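Local atomic coordinates of putative esterase (Uncultured bacterium, PDB entry 7C4D), a protein that probably hydrolyses carboxylic esters, as a bacterial esterase of the alpha/beta hydrolase fold. Residues 217-228 with 242-253. Residues are numbered along the deposited sequence; the frame is centred on the assembly and turned at random.
Sequences ALFLKGELSDYI and DAKLVTIPGAGH. With ACT (acetate ion), chain D.
Tyr227 and His253 form a face-to-face stack: ring centroids lie 3.6 Å apart, the planes are inclined by only 17°, and His253 ND1 sits over the centre of the tyrosine ring. His253 reaches it with CG anti to the backbone N (chi1 -179°), a torsion that swings the imidazole over to the face of the Tyr227 ring. Its ND1 is hydrogen-bonded to Asp120, which also bonds Ser225 OG and Gly222 N, while NE2 makes a weak bond of 3.5 Å to O of the acetate. Ser225 OG additionally accepts from Tyr227 N at 3.2 Å, an ST turn at the base of the stacked side chain. Replacing Tyr227 with an alanine would probably uncover one face of His253 and leave the imidazole less restrained in its tilt. Behind this end, strands 217-222 and 244-248 pair in parallel at the edge of the sheet, joined through helix 232-239 as a beta-alpha-beta unit; the geometry of Ser96, Asp120 and His253 is consistent with the catalytic triad of an alpha/beta hydrolase. Regular backbone bonds, such as Phe219 N to Lys244 O at 2.7 Å, hold the register. On the face against helix 260-270, Leu220 CD2 packs tightly on Val246 CG1 at 3.6 Å, the two side chains lying alongside each other; on the other face, Phe219 and Leu245 meet helix 232-239. At the start of the strands, beside exposed Asp242, water 1 bridges Ala217 O and Asp242 O. The loose, solvent side lies at the turns, with exposed Glu223, Leu224 and Pro249; here the extended Glu223 side chain brings OE1 to Gly250 N (2.7 Å). That donor approaches on the anti side, 25° out of the carboxylate plane, and the adjacent Leu224 N bonds Ala251 O at 2.8 Å.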
ATOM      1  N   ALA A 217      -6.876  10.655  12.289  1.00 37.99           N
ATOM      2  CA  ALA A 217      -6.278  10.224  11.050  1.00 39.19           C
ATOM      3  C   ALA A 217      -5.358  11.317  10.510  1.00 38.69           C
ATOM      4  O   ALA A 217      -5.641  12.504  10.637  1.00 39.03           O
ATOM      5  CB  ALA A 217      -7.373   9.920  10.043  1.00 37.98           C
ATOM      6  N   LEU A 218      -4.309  10.882   9.810  1.00 38.81           N
ATOM      7  CA  LEU A 218      -3.376  11.777   9.122  1.00 39.20           C
ATOM      8  C   LEU A 218      -3.303  11.384   7.645  1.00 42.50           C
ATOM      9  O   LEU A 218      -3.037  10.226   7.335  1.00 40.56           O
ATOM     10  CB  LEU A 218      -1.996  11.701   9.801  1.00 39.44           C
ATOM     11  CG  LEU A 218      -0.834  12.400   9.066  1.00 39.22           C
ATOM     12  CD1 LEU A 218      -1.096  13.892   8.928  1.00 33.06           C
ATOM     13  CD2 LEU A 218       0.504  12.170   9.793  1.00 35.73           C
ATOM     14  N   PHE A 219      -3.616  12.331   6.741  1.00 36.86           N
ATOM     15  CA  PHE A 219      -3.430  12.143   5.309  1.00 37.31           C
ATOM     16  C   PHE A 219      -2.145  12.868   4.913  1.00 43.80           C
ATOM     17  O   PHE A 219      -2.013  14.087   5.081  1.00 40.20           O
ATOM     18  CB  PHE A 219      -4.675  12.611   4.537  1.00 39.54           C
ATOM     19  CG  PHE A 219      -5.874  11.711   4.718  1.00 42.57           C
ATOM     20  CD1 PHE A 219      -6.562  11.655   5.929  1.00 42.00           C
ATOM     21  CD2 PHE A 219      -6.273  10.844   3.699  1.00 47.20           C
ATOM     22  CE1 PHE A 219      -7.658  10.804   6.105  1.00 42.07           C
ATOM     23  CE2 PHE A 219      -7.339   9.961   3.888  1.00 44.41           C
ATOM     24  CZ  PHE A 219      -8.034   9.947   5.085  1.00 46.49           C
ATOM     25  N   LEU A 220      -1.179  12.095   4.412  1.00 43.60           N
ATOM     26  CA  LEU A 220       0.056  12.656   3.897  1.00 43.79           C
ATOM     27  C   LEU A 220       0.004  12.654   2.370  1.00 47.87           C
ATOM     28  O   LEU A 220      -0.043  11.606   1.746  1.00 54.76           O
ATOM     29  CB  LEU A 220       1.242  11.845   4.413  1.00 44.50           C
ATOM     30  CG  LEU A 220       1.641  12.043   5.880  1.00 48.37           C
ATOM     31  CD1 LEU A 220       2.609  10.936   6.249  1.00 49.35           C
ATOM     32  CD2 LEU A 220       2.334  13.386   6.070  1.00 51.05           C
ATOM     33  N   LYS A 221       0.032  13.850   1.790  1.00 45.65           N
ATOM     34  CA  LYS A 221      -0.040  14.098   0.364  1.00 51.58           C
ATOM     35  C   LYS A 221       1.360  14.377  -0.179  1.00 53.20           C
ATOM     36  O   LYS A 221       2.117  15.125   0.422  1.00 50.62           O
ATOM     37  CB  LYS A 221      -0.839  15.384   0.158  1.00 51.30           C
ATOM     38  CG  LYS A 221      -1.204  15.647  -1.291  1.00 64.84           C
ATOM     39  CD  LYS A 221      -1.543  17.077  -1.613  1.00 69.64           C
ATOM     40  CE  LYS A 221      -1.293  17.384  -3.074  1.00 65.87           C
ATOM     41  NZ  LYS A 221      -1.354  18.844  -3.292  1.00 79.79           N
ATOM     42  N   GLY A 222       1.725  13.752  -1.299  1.00 53.15           N
ATOM     43  CA  GLY A 222       2.920  14.178  -2.021  1.00 56.35           C
ATOM     44  C   GLY A 222       2.634  15.456  -2.812  1.00 54.05           C
ATOM     45  O   GLY A 222       1.598  15.565  -3.478  1.00 64.80           O
ATOM     46  N   GLU A 223       3.519  16.450  -2.702  1.00 60.65           N
ATOM     47  CA  GLU A 223       3.343  17.738  -3.386  1.00 62.11           C
ATOM     48  C   GLU A 223       3.163  17.541  -4.895  1.00 59.07           C
ATOM     49  O   GLU A 223       2.288  18.162  -5.484  1.00 69.34           O
ATOM     50  CB  GLU A 223       4.549  18.656  -3.134  1.00 65.16           C
ATOM     51  CG  GLU A 223       4.381  20.086  -3.642  1.00 70.21           C
ATOM     52  CD  GLU A 223       5.660  20.861  -3.937  1.00 67.82           C
ATOM     53  OE1 GLU A 223       6.714  20.559  -3.337  1.00 65.55           O
ATOM     54  OE2 GLU A 223       5.606  21.772  -4.786  1.00 84.86           O
ATOM     55  N   LEU A 224       4.001  16.680  -5.503  1.00 59.75           N
ATOM     56  CA  LEU A 224       4.039  16.466  -6.946  1.00 65.50           C
ATOM     57  C   LEU A 224       3.122  15.320  -7.376  1.00 63.35           C
ATOM     58  O   LEU A 224       3.253  14.810  -8.477  1.00 72.23           O
ATOM     59  CB  LEU A 224       5.479  16.164  -7.367  1.00 62.66           C
ATOM     60  CG  LEU A 224       6.572  16.979  -6.674  1.00 68.65           C
ATOM     61  CD1 LEU A 224       7.923  16.313  -6.821  1.00 65.55           C
ATOM     62  CD2 LEU A 224       6.608  18.419  -7.173  1.00 66.60           C
ATOM     63  N   SER A 225       2.193  14.915  -6.513  1.00 62.10           N
ATOM     64  CA  SER A 225       1.208  13.905  -6.858  1.00 57.02           C
ATOM     65  C   SER A 225      -0.197  14.498  -6.780  1.00 63.00           C
ATOM     66  O   SER A 225      -0.445  15.462  -6.050  1.00 67.33           O
ATOM     67  CB  SER A 225       1.356  12.702  -5.970  1.00 56.31           C
ATOM     68  OG  SER A 225       0.145  11.973  -5.886  1.00 55.66           O
ATOM     69  N   ASP A 226      -1.113  13.886  -7.535  1.00 64.20           N
ATOM     70  CA  ASP A 226      -2.480  14.353  -7.639  1.00 63.83           C
ATOM     71  C   ASP A 226      -3.454  13.273  -7.200  1.00 61.42           C
ATOM     72  O   ASP A 226      -4.619  13.348  -7.569  1.00 60.55           O
ATOM     73  CB  ASP A 226      -2.810  14.831  -9.054  1.00 76.65           C
ATOM     74  CG  ASP A 226      -2.209  16.192  -9.357  1.00 96.09           C
ATOM     75  OD1 ASP A 226      -2.243  17.067  -8.467  1.00104.91           O
ATOM     76  OD2 ASP A 226      -1.698  16.363 -10.477  1.00113.32           O
ATOM     77  N   TYR A 227      -3.001  12.333  -6.358  1.00 61.45           N
ATOM     78  CA  TYR A 227      -3.917  11.350  -5.788  1.00 56.44           C
ATOM     79  C   TYR A 227      -4.864  12.014  -4.802  1.00 51.28           C
ATOM     80  O   TYR A 227      -6.012  11.579  -4.701  1.00 52.11           O
ATOM     81  CB  TYR A 227      -3.186  10.168  -5.145  1.00 54.10           C
ATOM     82  CG  TYR A 227      -2.602   9.196  -6.140  1.00 57.29           C
ATOM     83  CD1 TYR A 227      -1.634   9.602  -7.042  1.00 62.25           C
ATOM     84  CD2 TYR A 227      -2.988   7.866  -6.150  1.00 63.43           C
ATOM     85  CE1 TYR A 227      -1.089   8.719  -7.956  1.00 69.91           C
ATOM     86  CE2 TYR A 227      -2.463   6.968  -7.065  1.00 65.75           C
ATOM     87  CZ  TYR A 227      -1.523   7.405  -7.973  1.00 66.08           C
ATOM     88  OH  TYR A 227      -0.990   6.532  -8.856  1.00 74.08           O
ATOM     89  N   ILE A 228      -4.367  13.036  -4.076  1.00 48.80           N
ATOM     90  CA  ILE A 228      -5.209  13.854  -3.204  1.00 53.85           C
ATOM     91  C   ILE A 228      -5.230  15.297  -3.730  1.00 57.46           C
ATOM     92  O   ILE A 228      -4.183  15.909  -3.924  1.00 58.79           O
ATOM     93  CB  ILE A 228      -4.764  13.786  -1.715  1.00 49.05           C
ATOM     94  CG1 ILE A 228      -4.692  12.358  -1.159  1.00 51.64           C
ATOM     95  CG2 ILE A 228      -5.630  14.683  -0.840  1.00 50.21           C
ATOM     96  CD1 ILE A 228      -4.211  12.260   0.306  1.00 47.98           C
ATOM     97  N   ASP A 242     -11.930  15.082  12.164  1.00 54.40           N
ATOM     98  CA  ASP A 242     -10.771  15.719  12.762  1.00 55.77           C
ATOM     99  C   ASP A 242      -9.470  15.308  12.046  1.00 55.82           C
ATOM    100  O   ASP A 242      -8.389  15.467  12.592  1.00 57.07           O
ATOM    101  CB  ASP A 242     -10.783  15.446  14.270  1.00 61.92           C
ATOM    102  CG  ASP A 242     -10.692  13.966  14.618  1.00 67.54           C
ATOM    103  OD1 ASP A 242     -11.234  13.147  13.854  1.00 74.62           O
ATOM    104  OD2 ASP A 242     -10.076  13.638  15.656  1.00 75.64           O
ATOM    105  N   ALA A 243      -9.562  14.822  10.799  1.00 49.29           N
ATOM    106  CA  ALA A 243      -8.414  14.399  10.028  1.00 48.15           C
ATOM    107  C   ALA A 243      -7.429  15.554   9.833  1.00 51.75           C
ATOM    108  O   ALA A 243      -7.834  16.690   9.649  1.00 49.18           O
ATOM    109  CB  ALA A 243      -8.855  13.859   8.693  1.00 44.91           C
ATOM    110  N   LYS A 244      -6.134  15.244   9.755  1.00 50.39           N
ATOM    111  CA  LYS A 244      -5.195  16.287   9.380  1.00 49.47           C
ATOM    112  C   LYS A 244      -4.612  15.920   8.028  1.00 51.61           C
ATOM    113  O   LYS A 244      -4.448  14.737   7.750  1.00 50.18           O
ATOM    114  CB  LYS A 244      -4.132  16.441  10.465  1.00 52.77           C
ATOM    115  CG  LYS A 244      -4.621  17.099  11.755  1.00 63.55           C
ATOM    116  CD  LYS A 244      -3.866  16.624  12.978  1.00 77.12           C
ATOM    117  CE  LYS A 244      -3.942  17.566  14.161  1.00 83.85           C
ATOM    118  NZ  LYS A 244      -3.034  18.724  13.973  1.00 90.70           N
ATOM    119  N   LEU A 245      -4.375  16.939   7.190  1.00 50.81           N
ATOM    120  CA  LEU A 245      -3.768  16.822   5.869  1.00 52.26           C
ATOM    121  C   LEU A 245      -2.420  17.534   5.861  1.00 56.03           C
ATOM    122  O   LEU A 245      -2.338  18.696   6.231  1.00 56.17           O
ATOM    123  CB  LEU A 245      -4.673  17.491   4.842  1.00 55.44           C
ATOM    124  CG  LEU A 245      -5.684  16.579   4.157  1.00 65.32           C
ATOM    125  CD1 LEU A 245      -6.881  16.354   5.054  1.00 57.81           C
ATOM    126  CD2 LEU A 245      -6.123  17.165   2.823  1.00 72.49           C
ATOM    127  N   VAL A 246      -1.375  16.844   5.401  1.00 47.47           N
ATOM    128  CA  VAL A 246      -0.045  17.408   5.424  1.00 50.81           C
ATOM    129  C   VAL A 246       0.595  17.076   4.081  1.00 54.56           C
ATOM    130  O   VAL A 246       0.597  15.920   3.666  1.00 55.26           O
ATOM    131  CB  VAL A 246       0.760  16.859   6.624  1.00 54.33           C
ATOM    132  CG1 VAL A 246       2.260  17.012   6.457  1.00 52.85           C
ATOM    133  CG2 VAL A 246       0.307  17.441   7.961  1.00 51.79           C
ATOM    134  N   THR A 247       1.142  18.104   3.422  1.00 52.39           N
ATOM    135  CA  THR A 247       1.845  17.965   2.152  1.00 55.81           C
ATOM    136  C   THR A 247       3.349  17.883   2.393  1.00 59.15           C
ATOM    137  O   THR A 247       3.928  18.801   2.974  1.00 67.50           O
ATOM    138  CB  THR A 247       1.450  19.109   1.211  1.00 55.76           C
ATOM    139  OG1 THR A 247       0.047  18.967   0.964  1.00 58.38           O
ATOM    140  CG2 THR A 247       2.219  19.126  -0.088  1.00 51.81           C
ATOM    141  N   ILE A 248       3.968  16.764   1.980  1.00 59.08           N
ATOM    142  CA  ILE A 248       5.419  16.631   2.017  1.00 60.25           C
ATOM    143  C   ILE A 248       5.974  17.296   0.761  1.00 68.95           C
ATOM    144  O   ILE A 248       5.703  16.798  -0.336  1.00 70.95           O
ATOM    145  CB  ILE A 248       5.832  15.149   2.061  1.00 59.37           C
ATOM    146  CG1 ILE A 248       5.293  14.433   3.303  1.00 64.03           C
ATOM    147  CG2 ILE A 248       7.334  14.986   1.888  1.00 65.41           C
ATOM    148  CD1 ILE A 248       5.734  12.986   3.422  1.00 62.44           C
ATOM    149  N   PRO A 249       6.743  18.415   0.873  1.00 70.54           N
ATOM    150  CA  PRO A 249       7.345  19.089  -0.290  1.00 71.02           C
ATOM    151  C   PRO A 249       8.249  18.219  -1.164  1.00 71.17           C
ATOM    152  O   PRO A 249       9.043  17.430  -0.659  1.00 67.03           O
ATOM    153  CB  PRO A 249       8.260  20.172   0.296  1.00 60.08           C
ATOM    154  CG  PRO A 249       8.400  19.791   1.754  1.00 70.55           C
ATOM    155  CD  PRO A 249       7.115  19.079   2.132  1.00 69.84           C
ATOM    156  N   GLY A 250       8.094  18.351  -2.488  1.00 70.09           N
ATOM    157  CA  GLY A 250       9.016  17.743  -3.430  1.00 68.01           C
ATOM    158  C   GLY A 250       8.900  16.225  -3.503  1.00 74.86           C
ATOM    159  O   GLY A 250       9.844  15.569  -3.933  1.00 68.55           O
ATOM    160  N   ALA A 251       7.744  15.670  -3.104  1.00 67.18           N
ATOM    161  CA  ALA A 251       7.562  14.237  -3.239  1.00 59.69           C
ATOM    162  C   ALA A 251       6.318  13.929  -4.061  1.00 54.06           C
ATOM    163  O   ALA A 251       5.361  14.707  -4.063  1.00 58.75           O
ATOM    164  CB  ALA A 251       7.556  13.575  -1.891  1.00 70.27           C
ATOM    165  N   GLY A 252       6.396  12.817  -4.812  1.00 54.60           N
ATOM    166  CA  GLY A 252       5.302  12.335  -5.644  1.00 53.64           C
ATOM    167  C   GLY A 252       4.448  11.314  -4.897  1.00 61.32           C
ATOM    168  O   GLY A 252       4.154  11.470  -3.710  1.00 68.11           O
ATOM    169  N   HIS A 253       4.107  10.234  -5.592  1.00 66.09           N
ATOM    170  CA  HIS A 253       3.219   9.225  -5.051  1.00 61.93           C
ATOM    171  C   HIS A 253       3.942   8.276  -4.086  1.00 65.86           C
ATOM    172  O   HIS A 253       3.319   7.760  -3.160  1.00 60.65           O
ATOM    173  CB  HIS A 253       2.441   8.567  -6.189  1.00 57.42           C
ATOM    174  CG  HIS A 253       1.484   7.524  -5.708  1.00 62.77           C
ATOM    175  ND1 HIS A 253       0.369   7.832  -4.950  1.00 58.53           N
ATOM    176  CD2 HIS A 253       1.488   6.178  -5.846  1.00 59.26           C
ATOM    177  CE1 HIS A 253      -0.284   6.722  -4.659  1.00 58.63           C
ATOM    178  NE2 HIS A 253       0.375   5.697  -5.201  1.00 58.26           N
TER
HETATM  179  C   ACT D 403      -1.495   1.723  -5.585  1.00 64.34           C
HETATM  180  O   ACT D 403      -0.548   2.439  -5.987  1.00 56.26           O
HETATM  181  OXT ACT D 403      -1.459   1.082  -4.516  1.00 56.54           O
HETATM  182  CH3 ACT D 403      -2.798   1.614  -6.414  1.00 67.92           C
HETATM  183  O   HOH W   1      -6.334  13.678  13.040  1.00 44.28           O